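Local coordinates for protein leucine aminopeptidase 2, chloroplastic (Streptomyces sp. BC16019, PDB 5LHJ) that acts as a maturation enzyme of bottromycin biosynthesis, an M17-family metalloaminopeptidase that probably removes unsubstituted N-terminal residues from peptides, at residues 268-273 and 322-327; 336-341 and 424-429; 342-347 and 432-437; 373-378 and 438-443. All coordinates share one frame; numbering follows the deposited sequence.

Contact 1: residues 268-273 and 322-327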
loop_
_atom_site.group_PDB
_atom_site.type_symbol
_atom_site.label_atom_id
_atom_site.label_comp_id
_atom_site.label_asym_id
_atom_site.label_seq_id
_atom_site.Cartn_x
_atom_site.Cartn_y
_atom_site.Cartn_z
ATOM N N GLY A 268 9.500 -5.791 -15.635
ATOM C CA GLY A 268 10.198 -5.164 -14.509
ATOM C C GLY A 268 11.364 -5.980 -13.985
ATOM O O GLY A 268 12.147 -5.481 -13.183
ATOM N N GLY A 269 11.498 -7.233 -14.432
ATOM C CA GLY A 269 12.533 -8.126 -13.898
ATOM C C GLY A 269 12.278 -8.481 -12.444
ATOM O O GLY A 269 11.143 -8.374 -11.967
ATOM N N LEU A 270 13.337 -8.857 -11.735
ATOM C CA LEU A 270 13.227 -9.287 -10.334
ATOM C C LEU A 270 12.689 -8.206 -9.387
ATOM O O LEU A 270 12.008 -8.529 -8.409
ATOM C CB LEU A 270 14.594 -9.759 -9.807
ATOM C CG LEU A 270 15.233 -10.991 -10.436
ATOM C CD1 LEU A 270 16.549 -11.284 -9.732
ATOM C CD2 LEU A 270 14.318 -12.201 -10.377
ATOM N N SER A 271 13.007 -6.942 -9.669
ATOM C CA SER A 271 12.573 -5.819 -8.831
ATOM C C SER A 271 11.082 -5.522 -8.949
ATOM O O SER A 271 10.527 -4.870 -8.059
ATOM C CB SER A 271 13.341 -4.539 -9.175
ATOM O OG SER A 271 14.729 -4.675 -8.941
ATOM N N LEU A 272 10.455 -5.962 -10.046
ATOM C CA LEU A 272 9.034 -5.700 -10.366
ATOM C C LEU A 272 8.766 -4.254 -10.822
ATOM O O LEU A 272 9.580 -3.350 -10.592
ATOM C CB LEU A 272 8.099 -6.047 -9.193
ATOM C CG LEU A 272 8.343 -7.320 -8.384
ATOM C CD1 LEU A 272 7.362 -7.398 -7.215
ATOM C CD2 LEU A 272 8.236 -8.533 -9.292
ATOM N N LYS A 273 7.614 -4.044 -11.460
ATOM C CA LYS A 273 7.141 -2.696 -11.803
ATOM C C LYS A 273 6.283 -2.159 -10.639
ATOM O O LYS A 273 5.796 -2.947 -9.831
ATOM C CB LYS A 273 6.324 -2.733 -13.106
ATOM C CG LYS A 273 7.151 -3.186 -14.309
ATOM C CD LYS A 273 6.508 -2.911 -15.659
ATOM C CE LYS A 273 6.756 -1.500 -16.144
ATOM N NZ LYS A 273 8.095 -1.307 -16.748
ATOM N N ALA A 322 18.112 -14.483 -14.072
ATOM C CA ALA A 322 17.864 -13.080 -14.429
ATOM C C ALA A 322 18.845 -12.110 -13.777
ATOM O O ALA A 322 19.428 -12.391 -12.735
ATOM C CB ALA A 322 16.444 -12.684 -14.062
ATOM N N LEU A 323 18.984 -10.942 -14.399
ATOM C CA LEU A 323 19.817 -9.859 -13.878
ATOM C C LEU A 323 19.446 -9.521 -12.434
ATOM O O LEU A 323 18.267 -9.382 -12.118
ATOM C CB LEU A 323 19.645 -8.616 -14.758
ATOM C CG LEU A 323 20.559 -7.414 -14.464
ATOM C CD1 LEU A 323 22.036 -7.750 -14.457
ATOM C CD2 LEU A 323 20.285 -6.343 -15.495
ATOM N N ARG A 324 20.446 -9.428 -11.561
ATOM C CA ARG A 324 20.213 -9.259 -10.126
ATOM C C ARG A 324 20.463 -7.828 -9.690
ATOM O O ARG A 324 21.371 -7.174 -10.179
ATOM C CB ARG A 324 21.139 -10.170 -9.304
ATOM C CG ARG A 324 20.935 -11.679 -9.485
ATOM C CD ARG A 324 22.158 -12.491 -9.075
ATOM N NE ARG A 324 23.128 -12.337 -10.136
ATOM C CZ ARG A 324 23.816 -13.281 -10.757
ATOM N NH1 ARG A 324 23.819 -14.564 -10.385
ATOM N NH2 ARG A 324 24.595 -12.877 -11.751
ATOM N N VAL A 325 19.698 -7.376 -8.703
ATOM C CA VAL A 325 20.000 -6.126 -8.008
ATOM C C VAL A 325 21.380 -6.252 -7.351
ATOM O O VAL A 325 21.658 -7.257 -6.675
ATOM C CB VAL A 325 18.926 -5.808 -6.935
ATOM C CG1 VAL A 325 19.341 -4.614 -6.078
ATOM C CG2 VAL A 325 17.581 -5.561 -7.607
ATOM N N GLY A 326 22.241 -5.263 -7.575
ATOM C CA GLY A 326 23.623 -5.298 -7.074
ATOM C C GLY A 326 24.650 -5.728 -8.106
ATOM O O GLY A 326 25.855 -5.510 -7.902
ATOM N N ASP A 327 24.201 -6.330 -9.209
ATOM C CA ASP A 327 25.114 -6.680 -10.300
ATOM C C ASP A 327 25.732 -5.436 -10.908
ATOM O O ASP A 327 25.162 -4.346 -10.829
ATOM C CB ASP A 327 24.414 -7.490 -11.386
ATOM C CG ASP A 327 24.186 -8.943 -10.984
ATOM O OD1 ASP A 327 24.653 -9.361 -9.891
ATOM O OD2 ASP A 327 23.541 -9.662 -11.776
HETATM O O HOH W 1 15.779 -8.991 -13.340
#
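Leu-323 O accepts a 2.8 Å hydrogen bond from a water that in turn accepts from Leu-270 N at 2.9 Å, so the polar link between the two segments is indirect. Both segments are loops of the M17 catalytic domain: 268-273 follows strand 265-266, and the loop 322-327 ends in a type II beta turn from Arg-324 to Asp-327. Leu-270 supplies most of the apolar touch. Its CG stands anti to its carbonyl carbon (chi1 -64°), packs on Ala-322 CB at 4.2 Å, and carries CD1 to 3.5 Å from Leu-323 O. Ser-271 OG meets Val-325 CG2 at 3.3 Å; the Ser-271 side chain is also about 5 Å from that of Asp-343, a manganese-binding residue, though no metal is bound to this chain. The turn is closed by Asp-327 N donating to Arg-324 O. Asp-327 OD2 takes Arg-324 N from above the carboxylate plane, 64° out of it, and takes Arg-324 NE on its syn lone pair. Arg-324 NH1 forms a salt bridge to Glu-315 of the second subunit, at a subunit interface. The Arg-324 NE to Asp-327 OD2 bond is 3.2 Å long, OD2 lying 5° out of the guanidinium plane.

Contact 2: residues 336-341 and 424-429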
loop_
_atom_site.group_PDB
_atom_site.type_symbol
_atom_site.label_atom_id
_atom_site.label_comp_id
_atom_site.label_asym_id
_atom_site.label_seq_id
_atom_site.Cartn_x
_atom_site.Cartn_y
_atom_site.Cartn_z
ATOM N N THR A 336 31.385 1.416 -15.796
ATOM C CA THR A 336 30.583 0.438 -15.073
ATOM C C THR A 336 29.279 1.027 -14.549
ATOM O O THR A 336 29.223 2.184 -14.130
ATOM C CB THR A 336 31.358 -0.191 -13.906
ATOM O OG1 THR A 336 31.791 0.837 -13.005
ATOM C CG2 THR A 336 32.548 -0.965 -14.421
ATOM N N THR A 337 28.243 0.198 -14.553
ATOM C CA THR A 337 26.943 0.558 -13.990
ATOM C C THR A 337 26.501 -0.478 -12.983
ATOM O O THR A 337 26.522 -1.676 -13.269
ATOM C CB THR A 337 25.872 0.652 -15.089
ATOM O OG1 THR A 337 26.236 1.668 -16.031
ATOM C CG2 THR A 337 24.493 0.954 -14.527
ATOM N N GLU A 338 26.071 0.005 -11.821
ATOM C CA GLU A 338 25.474 -0.812 -10.782
ATOM C C GLU A 338 23.964 -0.875 -10.982
ATOM O O GLU A 338 23.313 0.169 -11.099
ATOM C CB GLU A 338 25.767 -0.224 -9.408
ATOM C CG GLU A 338 25.246 -1.076 -8.264
ATOM C CD GLU A 338 25.385 -0.431 -6.893
ATOM O OE1 GLU A 338 25.593 0.803 -6.784
ATOM O OE2 GLU A 338 25.247 -1.178 -5.906
ATOM N N ILE A 339 23.420 -2.092 -11.017
ATOM C CA ILE A 339 21.983 -2.318 -11.170
ATOM C C ILE A 339 21.321 -2.194 -9.808
ATOM O O ILE A 339 21.347 -3.125 -8.991
ATOM C CB ILE A 339 21.656 -3.697 -11.811
ATOM C CG1 ILE A 339 22.407 -3.882 -13.139
ATOM C CG2 ILE A 339 20.137 -3.858 -12.004
ATOM C CD1 ILE A 339 22.139 -2.828 -14.195
ATOM N N THR A 340 20.740 -1.033 -9.538
ATOM C CA THR A 340 20.030 -0.829 -8.279
ATOM C C THR A 340 18.521 -1.090 -8.381
ATOM O O THR A 340 17.850 -1.194 -7.353
ATOM C CB THR A 340 20.292 0.582 -7.742
ATOM O OG1 THR A 340 19.943 1.536 -8.741
ATOM C CG2 THR A 340 21.790 0.750 -7.387
ATOM N N HIS A 341 17.982 -1.177 -9.599
ATOM C CA HIS A 341 16.573 -1.530 -9.810
ATOM C C HIS A 341 16.473 -2.145 -11.203
ATOM O O HIS A 341 16.848 -1.494 -12.178
ATOM C CB HIS A 341 15.675 -0.266 -9.673
ATOM C CG HIS A 341 14.229 -0.566 -9.424
ATOM N ND1 HIS A 341 13.465 -1.289 -10.306
ATOM C CD2 HIS A 341 13.402 -0.240 -8.400
ATOM C CE1 HIS A 341 12.231 -1.408 -9.842
ATOM N NE2 HIS A 341 12.171 -0.792 -8.676
ATOM N N LEU A 424 23.334 10.126 -9.948
ATOM C CA LEU A 424 23.904 8.984 -10.646
ATOM C C LEU A 424 25.006 8.256 -9.829
ATOM O O LEU A 424 25.443 7.188 -10.220
ATOM C CB LEU A 424 24.468 9.434 -11.991
ATOM C CG LEU A 424 23.474 9.997 -13.018
ATOM C CD1 LEU A 424 24.205 10.388 -14.285
ATOM C CD2 LEU A 424 22.385 8.987 -13.314
ATOM N N ARG A 425 25.434 8.816 -8.698
ATOM C CA ARG A 425 26.581 8.274 -7.947
ATOM C C ARG A 425 26.290 6.891 -7.379
ATOM O O ARG A 425 25.180 6.633 -6.916
ATOM C CB ARG A 425 26.985 9.219 -6.804
ATOM C CG ARG A 425 27.589 10.513 -7.294
ATOM C CD ARG A 425 27.737 11.512 -6.149
ATOM N NE ARG A 425 28.232 12.801 -6.637
ATOM C CZ ARG A 425 28.258 13.934 -5.933
ATOM N NH1 ARG A 425 27.828 13.974 -4.669
ATOM N NH2 ARG A 425 28.716 15.047 -6.507
ATOM N N SER A 426 27.295 6.019 -7.433
ATOM C CA SER A 426 27.251 4.663 -6.888
ATOM C C SER A 426 28.367 4.476 -5.856
ATOM O O SER A 426 29.452 5.026 -6.003
ATOM C CB SER A 426 27.468 3.659 -8.017
ATOM O OG SER A 426 27.632 2.321 -7.568
ATOM N N ALA A 427 28.108 3.647 -4.851
ATOM C CA ALA A 427 29.144 3.288 -3.868
ATOM C C ALA A 427 30.096 2.208 -4.394
ATOM O O ALA A 427 31.097 1.921 -3.748
ATOM C CB ALA A 427 28.492 2.817 -2.580
ATOM N N VAL A 428 29.783 1.602 -5.540
ATOM C CA VAL A 428 30.528 0.455 -6.080
ATOM C C VAL A 428 31.011 0.699 -7.515
ATOM O O VAL A 428 32.162 0.424 -7.835
ATOM C CB VAL A 428 29.649 -0.821 -6.012
ATOM C CG1 VAL A 428 30.289 -1.998 -6.737
ATOM C CG2 VAL A 428 29.390 -1.186 -4.551
ATOM N N ALA A 429 30.122 1.176 -8.381
ATOM C CA ALA A 429 30.443 1.356 -9.801
ATOM C C ALA A 429 30.577 2.838 -10.178
ATOM O O ALA A 429 30.521 3.727 -9.312
ATOM C CB ALA A 429 29.393 0.664 -10.645
HETATM O O HOH W 2 25.351 2.611 -4.765
#
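Thr-336 and Ala-429 mark the nearest approach of the backbones, their CA atoms 5.4 Å apart, where strand 336-338 passes the irregular loop 424-429. The side chains of Thr-336 and Glu-338 leave the strand on the loop side. Glu-338 makes the polar link: its CG is anti to the backbone N (chi1 -176°), the chain beyond is extended, and OE1 accepts from Ser-426 OG at 2.7 Å, met from above the carboxylate plane by 41°. The same oxygen accepts from a water that takes Ala-427 N at 2.9 Å, giving a second, bridged route to the loop. Ser-426 OG is gripped three ways, since besides donating to Glu-338 it accepts from Val-428 N at 3.0 Å and Ala-429 N at 2.9 Å, forming an ST turn and an ST motif. These bonds fix the rotation of the hydroxyl and fold the loop around it. Ala-429 CB is pressed against the strand, 3.4 Å from Thr-336 OG1 and 3.6 Å from Glu-338 N. Thr-336 OG1 has its main polar partner in Tyr-145 O of the second subunit. Strand 336-338 runs between antiparallel 328-330 and parallel 431-432 in a three-stranded sheet, while Thr-337, pointing away from the loop, packs on Phe-447 of helix 440-449.

Contact 3: residues 342-347 and 432-437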
loop_
_atom_site.group_PDB
_atom_site.type_symbol
_atom_site.label_atom_id
_atom_site.label_comp_id
_atom_site.label_asym_id
_atom_site.label_seq_id
_atom_site.Cartn_x
_atom_site.Cartn_y
_atom_site.Cartn_z
ATOM N N THR A 342 15.976 -3.382 -11.298
ATOM C CA THR A 342 15.912 -4.088 -12.586
ATOM C C THR A 342 14.852 -3.542 -13.561
ATOM O O THR A 342 14.872 -3.885 -14.738
ATOM C CB THR A 342 15.707 -5.610 -12.417
ATOM O OG1 THR A 342 14.415 -5.868 -11.856
ATOM C CG2 THR A 342 16.802 -6.212 -11.547
ATOM N N ASP A 343 13.917 -2.732 -13.077
ATOM C CA ASP A 343 12.940 -2.044 -13.938
ATOM C C ASP A 343 13.507 -0.834 -14.712
ATOM O O ASP A 343 12.855 -0.360 -15.649
ATOM C CB ASP A 343 11.702 -1.632 -13.138
ATOM C CG ASP A 343 10.510 -1.253 -14.018
ATOM O OD1 ASP A 343 10.293 -1.868 -15.086
ATOM O OD2 ASP A 343 9.763 -0.325 -13.627
ATOM N N ASN A 344 14.708 -0.350 -14.374
ATOM C CA ASN A 344 15.370 0.696 -15.175
ATOM C C ASN A 344 16.374 0.056 -16.144
ATOM O O ASN A 344 17.552 0.436 -16.212
ATOM C CB ASN A 344 16.036 1.754 -14.294
ATOM C CG ASN A 344 15.045 2.771 -13.733
ATOM O OD1 ASN A 344 13.837 2.722 -14.016
ATOM N ND2 ASN A 344 15.556 3.712 -12.945
ATOM N N GLU A 345 15.870 -0.900 -16.909
ATOM C CA GLU A 345 16.712 -1.713 -17.798
ATOM C C GLU A 345 16.983 -1.021 -19.129
ATOM O O GLU A 345 18.018 -1.266 -19.734
ATOM C CB GLU A 345 16.100 -3.112 -18.000
ATOM C CG GLU A 345 15.167 -3.294 -19.192
ATOM C CD GLU A 345 13.863 -2.541 -19.129
ATOM O OE1 GLU A 345 13.487 -2.020 -18.054
ATOM O OE2 GLU A 345 13.193 -2.480 -20.174
ATOM N N GLY A 346 16.063 -0.166 -19.584
ATOM C CA GLY A 346 16.194 0.496 -20.876
ATOM C C GLY A 346 17.486 1.283 -21.037
ATOM O O GLY A 346 18.177 1.175 -22.063
ATOM N N ARG A 347 17.830 2.078 -20.021
ATOM C CA ARG A 347 19.030 2.903 -20.114
ATOM C C ARG A 347 20.300 2.041 -20.180
ATOM O O ARG A 347 21.262 2.388 -20.863
ATOM C CB ARG A 347 19.090 3.930 -18.972
ATOM C CG ARG A 347 19.354 3.372 -17.576
ATOM C CD ARG A 347 18.986 4.406 -16.515
ATOM N NE ARG A 347 17.544 4.591 -16.468
ATOM C CZ ARG A 347 16.877 5.418 -15.656
ATOM N NH1 ARG A 347 17.500 6.204 -14.784
ATOM N NH2 ARG A 347 15.560 5.450 -15.734
ATOM N N VAL A 432 24.883 4.494 -11.040
ATOM C CA VAL A 432 23.716 3.620 -10.823
ATOM C C VAL A 432 22.709 3.776 -11.957
ATOM O O VAL A 432 22.690 4.806 -12.632
ATOM C CB VAL A 432 22.980 3.908 -9.495
ATOM C CG1 VAL A 432 23.899 3.671 -8.316
ATOM C CG2 VAL A 432 22.370 5.324 -9.452
ATOM N N ASN A 433 21.857 2.766 -12.135
ATOM C CA ASN A 433 20.707 2.891 -13.043
ATOM C C ASN A 433 19.434 3.375 -12.375
ATOM O O ASN A 433 18.426 3.535 -13.066
ATOM C CB ASN A 433 20.452 1.600 -13.837
ATOM C CG ASN A 433 19.760 0.517 -13.027
ATOM O OD1 ASN A 433 19.909 0.422 -11.812
ATOM N ND2 ASN A 433 18.986 -0.312 -13.720
ATOM N N CYS A 434 19.461 3.609 -11.056
ATOM C CA CYS A 434 18.291 4.109 -10.329
ATOM C C CYS A 434 18.715 4.737 -9.014
ATOM O O CYS A 434 19.402 4.089 -8.207
ATOM C CB CYS A 434 17.319 2.970 -10.047
ATOM S SG CYS A 434 15.781 3.468 -9.226
ATOM N N SER A 435 18.316 5.987 -8.797
ATOM C CA SER A 435 18.646 6.700 -7.549
ATOM C C SER A 435 17.634 6.492 -6.437
ATOM O O SER A 435 17.904 6.860 -5.278
ATOM C CB SER A 435 18.737 8.206 -7.810
ATOM O OG SER A 435 17.469 8.712 -8.160
ATOM N N HIS A 436 16.453 5.977 -6.783
ATOM C CA HIS A 436 15.308 5.923 -5.879
ATOM C C HIS A 436 14.897 7.310 -5.373
ATOM O O HIS A 436 14.252 7.419 -4.331
ATOM C CB HIS A 436 15.554 4.977 -4.688
ATOM C CG HIS A 436 16.003 3.611 -5.094
ATOM N ND1 HIS A 436 17.319 3.213 -5.030
ATOM C CD2 HIS A 436 15.312 2.554 -5.573
ATOM C CE1 HIS A 436 17.422 1.967 -5.455
ATOM N NE2 HIS A 436 16.219 1.548 -5.803
ATOM N N ARG A 437 15.251 8.354 -6.122
ATOM C CA ARG A 437 14.894 9.721 -5.770
ATOM C C ARG A 437 14.094 10.323 -6.915
ATOM O O ARG A 437 14.097 9.811 -8.037
ATOM C CB ARG A 437 16.141 10.550 -5.533
ATOM C CG ARG A 437 16.863 10.216 -4.236
ATOM C CD ARG A 437 18.170 10.983 -4.143
ATOM N NE ARG A 437 18.491 11.373 -2.775
ATOM C CZ ARG A 437 19.461 12.229 -2.430
ATOM N NH1 ARG A 437 20.261 12.794 -3.346
ATOM N NH2 ARG A 437 19.645 12.521 -1.143
HETATM O O HOH W 3 20.223 6.353 -13.477
#
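The guanidinium of Arg-347 has Asn-433 O and, toward its rim, Asn-344 ND2 over the same face; NH1 is 3.3 Å from Asn-433 O, at an angle too poor for a hydrogen bond. The side chains of Arg-347 and Asn-433 cross at about a right angle. The setting is the metal-binding loop of the M17 catalytic domain leading into helix 345-358, where Asp-343 and Glu-345 are manganese ligands, although no metal is bound to this chain. Asn-344, between them, exchanges two bonds with Asn-433. Asn-344 ND2 donates to Asn-433 O at 2.9 Å, nearly straight (158°) and on a carbonyl lone pair. The return bond, Asn-433 ND2 to Asn-344 O at 3.0 Å, arrives above the carbonyl plane, 62° out of it. The first torsion of Asn-433 puts its CG between the backbone N and the carbonyl carbon (chi1 77°); its OD1 accepts from Thr-340 N and its ND2 also reaches His-341 O. An alanine in place of Asn-433 would probably leave Asn-344 O, His-341 O and Thr-340 N without these amide mates and let the metal-ligand loop shift. Arg-347 NH1 is engaged by a salt bridge to Asp-440 and by a water in the guanidinium plane, which donates to Val-432 O at 3.0 Å. Cys-434 packs against Asn-344 ND2, with CB at 3.5 Å and SG at 3.7 Å.

Contact 4: residues 373-378 and 438-443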
loop_
_atom_site.group_PDB
_atom_site.type_symbol
_atom_site.label_atom_id
_atom_site.label_comp_id
_atom_site.label_asym_id
_atom_site.label_seq_id
_atom_site.Cartn_x
_atom_site.Cartn_y
_atom_site.Cartn_z
ATOM N N THR A 373 10.891 4.514 -24.927
ATOM C CA THR A 373 9.862 4.562 -23.878
ATOM C C THR A 373 10.585 4.311 -22.553
ATOM O O THR A 373 10.624 3.183 -22.040
ATOM C CB THR A 373 8.770 3.518 -24.137
ATOM O OG1 THR A 373 9.376 2.234 -24.351
ATOM C CG2 THR A 373 7.966 3.899 -25.382
ATOM N N LEU A 374 11.189 5.359 -22.007
ATOM C CA LEU A 374 12.228 5.164 -21.004
ATOM C C LEU A 374 11.747 5.270 -19.567
ATOM O O LEU A 374 12.026 4.368 -18.787
ATOM C CB LEU A 374 13.425 6.093 -21.261
ATOM C CG LEU A 374 14.776 5.603 -20.729
ATOM C CD1 LEU A 374 15.186 4.283 -21.377
ATOM C CD2 LEU A 374 15.839 6.655 -20.944
ATOM N N THR A 375 11.026 6.335 -19.213
ATOM C CA THR A 375 10.723 6.597 -17.799
ATOM C C THR A 375 9.270 6.913 -17.551
ATOM O O THR A 375 8.642 7.590 -18.360
ATOM C CB THR A 375 11.559 7.763 -17.230
ATOM O OG1 THR A 375 11.173 9.010 -17.843
ATOM C CG2 THR A 375 13.027 7.501 -17.449
ATOM N N SER A 376 8.764 6.461 -16.413
ATOM C CA SER A 376 7.391 6.746 -16.012
ATOM C C SER A 376 7.278 8.104 -15.331
ATOM O O SER A 376 6.193 8.671 -15.290
ATOM C CB SER A 376 6.872 5.652 -15.091
ATOM O OG SER A 376 7.711 5.535 -13.946
ATOM N N ALA A 377 8.390 8.638 -14.822
ATOM C CA ALA A 377 8.378 9.886 -14.057
ATOM C C ALA A 377 7.958 11.065 -14.930
ATOM O O ALA A 377 7.284 11.968 -14.431
ATOM C CB ALA A 377 9.737 10.138 -13.425
ATOM N N ALA A 378 8.318 10.986 -16.223
ATOM C CA ALA A 378 7.977 11.973 -17.269
ATOM C C ALA A 378 6.506 12.385 -17.182
ATOM O O ALA A 378 6.188 13.561 -16.905
ATOM C CB ALA A 378 8.305 11.406 -18.648
ATOM N N HIS A 438 13.434 11.431 -6.626
ATOM C CA HIS A 438 12.748 12.194 -7.660
ATOM C C HIS A 438 13.720 12.679 -8.733
ATOM O O HIS A 438 14.900 12.870 -8.465
ATOM C CB HIS A 438 12.065 13.415 -7.060
ATOM C CG HIS A 438 10.928 13.092 -6.154
ATOM N ND1 HIS A 438 9.871 12.299 -6.546
ATOM C CD2 HIS A 438 10.654 13.492 -4.887
ATOM C CE1 HIS A 438 8.999 12.214 -5.552
ATOM N NE2 HIS A 438 9.459 12.916 -4.532
ATOM N N GLY A 439 13.202 12.865 -9.942
ATOM C CA GLY A 439 13.986 13.363 -11.084
ATOM C C GLY A 439 14.502 12.297 -12.037
ATOM O O GLY A 439 15.432 12.563 -12.820
ATOM N N ASP A 440 13.898 11.104 -12.015
ATOM C CA ASP A 440 14.432 9.995 -12.832
ATOM C C ASP A 440 14.440 10.278 -14.348
ATOM O O ASP A 440 15.316 9.783 -15.057
ATOM C CB ASP A 440 13.704 8.674 -12.559
ATOM C CG ASP A 440 14.389 7.488 -13.229
ATOM O OD1 ASP A 440 15.612 7.296 -13.005
ATOM O OD2 ASP A 440 13.723 6.789 -14.031
ATOM N N THR A 441 13.487 11.056 -14.853
ATOM C CA THR A 441 13.462 11.376 -16.284
ATOM C C THR A 441 14.729 12.153 -16.696
ATOM O O THR A 441 15.377 11.822 -17.696
ATOM C CB THR A 441 12.186 12.160 -16.679
ATOM O OG1 THR A 441 11.017 11.392 -16.345
ATOM C CG2 THR A 441 12.180 12.437 -18.179
ATOM N N ILE A 442 15.105 13.135 -15.878
ATOM C CA ILE A 442 16.332 13.902 -16.113
ATOM C C ILE A 442 17.574 13.034 -15.852
ATOM O O ILE A 442 18.535 13.040 -16.646
ATOM C CB ILE A 442 16.325 15.230 -15.314
ATOM C CG1 ILE A 442 15.132 16.089 -15.812
ATOM C CG2 ILE A 442 17.674 15.935 -15.465
ATOM C CD1 ILE A 442 15.045 17.501 -15.303
ATOM N N GLN A 443 17.550 12.251 -14.777
ATOM C CA GLN A 443 18.677 11.370 -14.461
ATOM C C GLN A 443 18.930 10.354 -15.578
ATOM O O GLN A 443 20.082 10.087 -15.907
ATOM C CB GLN A 443 18.458 10.642 -13.137
ATOM C CG GLN A 443 18.457 11.576 -11.940
ATOM C CD GLN A 443 17.748 10.988 -10.736
ATOM O OE1 GLN A 443 17.718 9.767 -10.549
ATOM N NE2 GLN A 443 17.193 11.853 -9.890
HETATM O O HOH W 4 10.911 6.891 -13.915
#
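The carboxylate of Asp-440 is the flat group that meets the opposite segment: its OD2 touches the methyl Thr-375 CG2 at 3.6 Å and accepts a 2.8 Å hydrogen bond from a water, while OD1 is held in a salt bridge by Arg-347. That water accepts from Ala-377 N at 3.2 Å, bridging Ala-377 to the first turn of helix 440-449. Here in the M17 catalytic domain Thr-375 lies about 8 Å, side chain to side chain, from Lys-261, a manganese-binding residue, though this chain lacks metal. Thr-441 OG1 donates to Thr-375 OG1 at 2.8 Å, the latter oxygen lying between its backbone N and carbonyl carbon (chi1 67°) and also hydrogen-bonded to Asp-462 OD2. Packing round Thr-441 OG1 is close, with Ala-377 CB at 3.4 Å and Ala-378 CB at 3.6 Å. An alanine in place of Thr-375 would probably leave the Thr-441 hydroxyl without its acceptor and Asp-462 OD2 without this hydroxyl, and open a gap where the methyl met Asp-440 OD2. Gly-439 is the N-cap of helix 440-449, whose first turn lies against residues 375-378, leading into helix 377-382; strand 458-462 supplies Asp-462, helix 345-358 Arg-347, and Ala-381 of the fourth subunit packs on Thr-441.

Overall arrangement
All four contacts belong to the M17 catalytic domain and lie on one side of the chain's centre. Contact 3 is the hub: its centre is about 10 Å from that of contact 1 and about 9 Å from those of contacts 2 and 4, whereas contacts 1 and 4 are about 18 Å apart and do not touch. Contact 1 closes before the others open; contacts 2, 3 and 4 alternate their segments. Salt bridges join Lys-273 to Asp-343 and, reaching helix 440-449, Arg-347 to Asp-440. Probable hydrogen bonds, Thr-340 N to Asn-433 OD1 and Gly-326 N to Ile-339 O, tie in the segment after strand 336-338. The second subunit adjoins contacts 1 and 2, the fourth contact 4 and, weakly, contact 3.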